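Local coordinates for transcription factor inhibitor I-kappa-B-beta (PDB 1OY3), which inhibits NF-kappa-B by forming a complex with it and trapping it in the cytoplasm, at residues 20-25 / 58-63. Residues are numbered along the deposited sequence; the frame is centred on the assembly and turned at random.
Sequences QHEPFL and ASTVEK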
loop_
_atom_site.group_PDB
_atom_site.type_symbol
_atom_site.label_atom_id
_atom_site.label_comp_id
_atom_site.label_asym_id
_atom_site.label_seq_id
_atom_site.Cartn_x
_atom_site.Cartn_y
_atom_site.Cartn_z
ATOM N N GLN C 20 -10.853 -23.579 7.257
ATOM C CA GLN C 20 -11.331 -24.151 6.006
ATOM C C GLN C 20 -12.348 -25.261 6.253
ATOM O O GLN C 20 -12.219 -26.368 5.722
ATOM C CB GLN C 20 -10.137 -24.700 5.220
ATOM C CG GLN C 20 -9.137 -23.628 4.817
ATOM C CD GLN C 20 -7.844 -24.196 4.268
ATOM O OE1 GLN C 20 -7.837 -24.904 3.261
ATOM N NE2 GLN C 20 -6.739 -23.883 4.931
ATOM N N HIS C 21 -13.360 -24.966 7.060
ATOM C CA HIS C 21 -14.388 -25.957 7.365
ATOM C C HIS C 21 -15.688 -25.606 6.633
ATOM O O HIS C 21 -16.587 -24.978 7.195
ATOM C CB HIS C 21 -14.629 -26.011 8.879
ATOM C CG HIS C 21 -15.347 -27.244 9.333
ATOM N ND1 HIS C 21 -14.730 -28.239 10.060
ATOM C CD2 HIS C 21 -16.626 -27.651 9.151
ATOM C CE1 HIS C 21 -15.596 -29.206 10.306
ATOM N NE2 HIS C 21 -16.755 -28.874 9.764
ATOM N N GLU C 22 -15.782 -26.011 5.372
ATOM C CA GLU C 22 -16.965 -25.722 4.572
ATOM C C GLU C 22 -18.276 -26.088 5.258
ATOM O O GLU C 22 -19.213 -25.287 5.286
ATOM C CB GLU C 22 -16.724 -26.095 3.112
ATOM C CG GLU C 22 -15.489 -25.427 2.535
ATOM C CD GLU C 22 -15.700 -23.952 2.254
ATOM O OE1 GLU C 22 -16.288 -23.638 1.196
ATOM O OE2 GLU C 22 -15.275 -23.108 3.082
ATOM N N PRO C 23 -18.367 -27.310 5.809
ATOM C CA PRO C 23 -19.588 -27.745 6.495
ATOM C C PRO C 23 -20.047 -26.786 7.591
ATOM O O PRO C 23 -21.209 -26.382 7.619
ATOM C CB PRO C 23 -19.198 -29.115 7.036
ATOM C CG PRO C 23 -18.306 -29.635 5.937
ATOM C CD PRO C 23 -17.419 -28.431 5.676
ATOM N N PHE C 24 -19.147 -26.415 8.496
ATOM C CA PHE C 24 -19.527 -25.495 9.558
ATOM C C PHE C 24 -19.802 -24.122 8.956
ATOM O O PHE C 24 -20.708 -23.415 9.403
ATOM C CB PHE C 24 -18.438 -25.401 10.632
ATOM C CG PHE C 24 -18.899 -24.729 11.904
ATOM C CD1 PHE C 24 -20.082 -25.129 12.529
ATOM C CD2 PHE C 24 -18.155 -23.700 12.481
ATOM C CE1 PHE C 24 -20.520 -24.515 13.707
ATOM C CE2 PHE C 24 -18.582 -23.079 13.660
ATOM C CZ PHE C 24 -19.768 -23.489 14.274
ATOM N N LEU C 25 -19.028 -23.742 7.939
ATOM C CA LEU C 25 -19.245 -22.455 7.289
ATOM C C LEU C 25 -20.689 -22.404 6.828
ATOM O O LEU C 25 -21.410 -21.455 7.136
ATOM C CB LEU C 25 -18.331 -22.270 6.075
ATOM C CG LEU C 25 -18.715 -21.049 5.221
ATOM C CD1 LEU C 25 -18.743 -19.802 6.087
ATOM C CD2 LEU C 25 -17.740 -20.874 4.064
ATOM N N ALA C 58 -11.948 -19.449 -4.090
ATOM C CA ALA C 58 -13.040 -18.929 -4.918
ATOM C C ALA C 58 -14.410 -19.419 -4.505
ATOM O O ALA C 58 -15.399 -18.687 -4.588
ATOM C CB ALA C 58 -12.789 -19.265 -6.403
ATOM N N SER C 59 -14.478 -20.667 -4.062
ATOM C CA SER C 59 -15.748 -21.223 -3.648
ATOM C C SER C 59 -16.218 -20.544 -2.361
ATOM O O SER C 59 -17.388 -20.184 -2.220
ATOM C CB SER C 59 -15.605 -22.728 -3.435
ATOM O OG SER C 59 -16.827 -23.289 -3.019
ATOM N N THR C 60 -15.295 -20.340 -1.433
ATOM C CA THR C 60 -15.632 -19.714 -0.158
ATOM C C THR C 60 -15.986 -18.233 -0.320
ATOM O O THR C 60 -16.826 -17.702 0.408
ATOM C CB THR C 60 -14.467 -19.871 0.835
ATOM O OG1 THR C 60 -14.177 -21.266 0.991
ATOM C CG2 THR C 60 -14.825 -19.261 2.196
ATOM N N VAL C 61 -15.365 -17.572 -1.291
ATOM C CA VAL C 61 -15.648 -16.173 -1.520
ATOM C C VAL C 61 -17.065 -16.008 -2.065
ATOM O O VAL C 61 -17.750 -15.037 -1.731
ATOM C CB VAL C 61 -14.622 -15.544 -2.500
ATOM C CG1 VAL C 61 -15.115 -14.182 -2.980
ATOM C CG2 VAL C 61 -13.261 -15.399 -1.791
ATOM N N GLU C 62 -17.515 -16.959 -2.884
ATOM C CA GLU C 62 -18.858 -16.888 -3.455
ATOM C C GLU C 62 -19.935 -17.044 -2.390
ATOM O O GLU C 62 -20.936 -16.328 -2.403
ATOM C CB GLU C 62 -19.044 -17.957 -4.544
ATOM C CG GLU C 62 -20.457 -18.022 -5.138
ATOM C CD GLU C 62 -20.563 -18.968 -6.332
ATOM O OE1 GLU C 62 -19.982 -20.072 -6.266
ATOM O OE2 GLU C 62 -21.226 -18.612 -7.330
ATOM N N LYS C 63 -19.735 -17.985 -1.472
ATOM C CA LYS C 63 -20.712 -18.217 -0.412
ATOM C C LYS C 63 -20.893 -16.947 0.389
ATOM O O LYS C 63 -22.016 -16.477 0.592
ATOM C CB LYS C 63 -20.243 -19.340 0.506
ATOM C CG LYS C 63 -20.151 -20.685 -0.170
ATOM C CD LYS C 63 -19.783 -21.747 0.854
ATOM C CE LYS C 63 -19.723 -23.121 0.232
ATOM N NZ LYS C 63 -19.255 -24.093 1.248
#
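The flat group at this contact is the carboxylate of E22, approached by K63 and T60 from opposite sides of its plane. NZ of K63 stands 3.0 Å from OE1 of E22, and the line between them rises 62° out of the carboxylate plane. This is a salt bridge, with the ammonium above one face. Toward the other face, beyond the two oxygens, sits the T60 hydroxyl: its OG1 is 3.0 Å from OE2 of E22 and 3.2 Å from OE1, a nearly even approach.

Torsions account for both ends of the ion pair. E22 bends at chi2 (-74°), which turns CD off the extended course, whereas K63 is extended beyond CG and carries NZ across to the neighbouring helix. Beside the charges lies a small apolar contact, in which CD2 of L25 meets CG2 of T60 at 3.8 Å and the K63 chain at CD, 3.9 Å away. The backbones stay well apart, E22 CA to T60 CA being 7.8 Å, so side chains alone bridge the gap.

The contact joins helix 22-32 of the first ankyrin repeat to helix 58-66 of the second, while F24, on the same first turn, packs its ring against aromatic side chains of another protein chain. K63 NZ also forms a salt bridge with D26, and T60 OG1 hydrogen-bonds to E57. One lysine thus links two acids a helical turn apart, and its charge, together with the N-terminal end of helix 22-32, would be expected to keep E22 ionised.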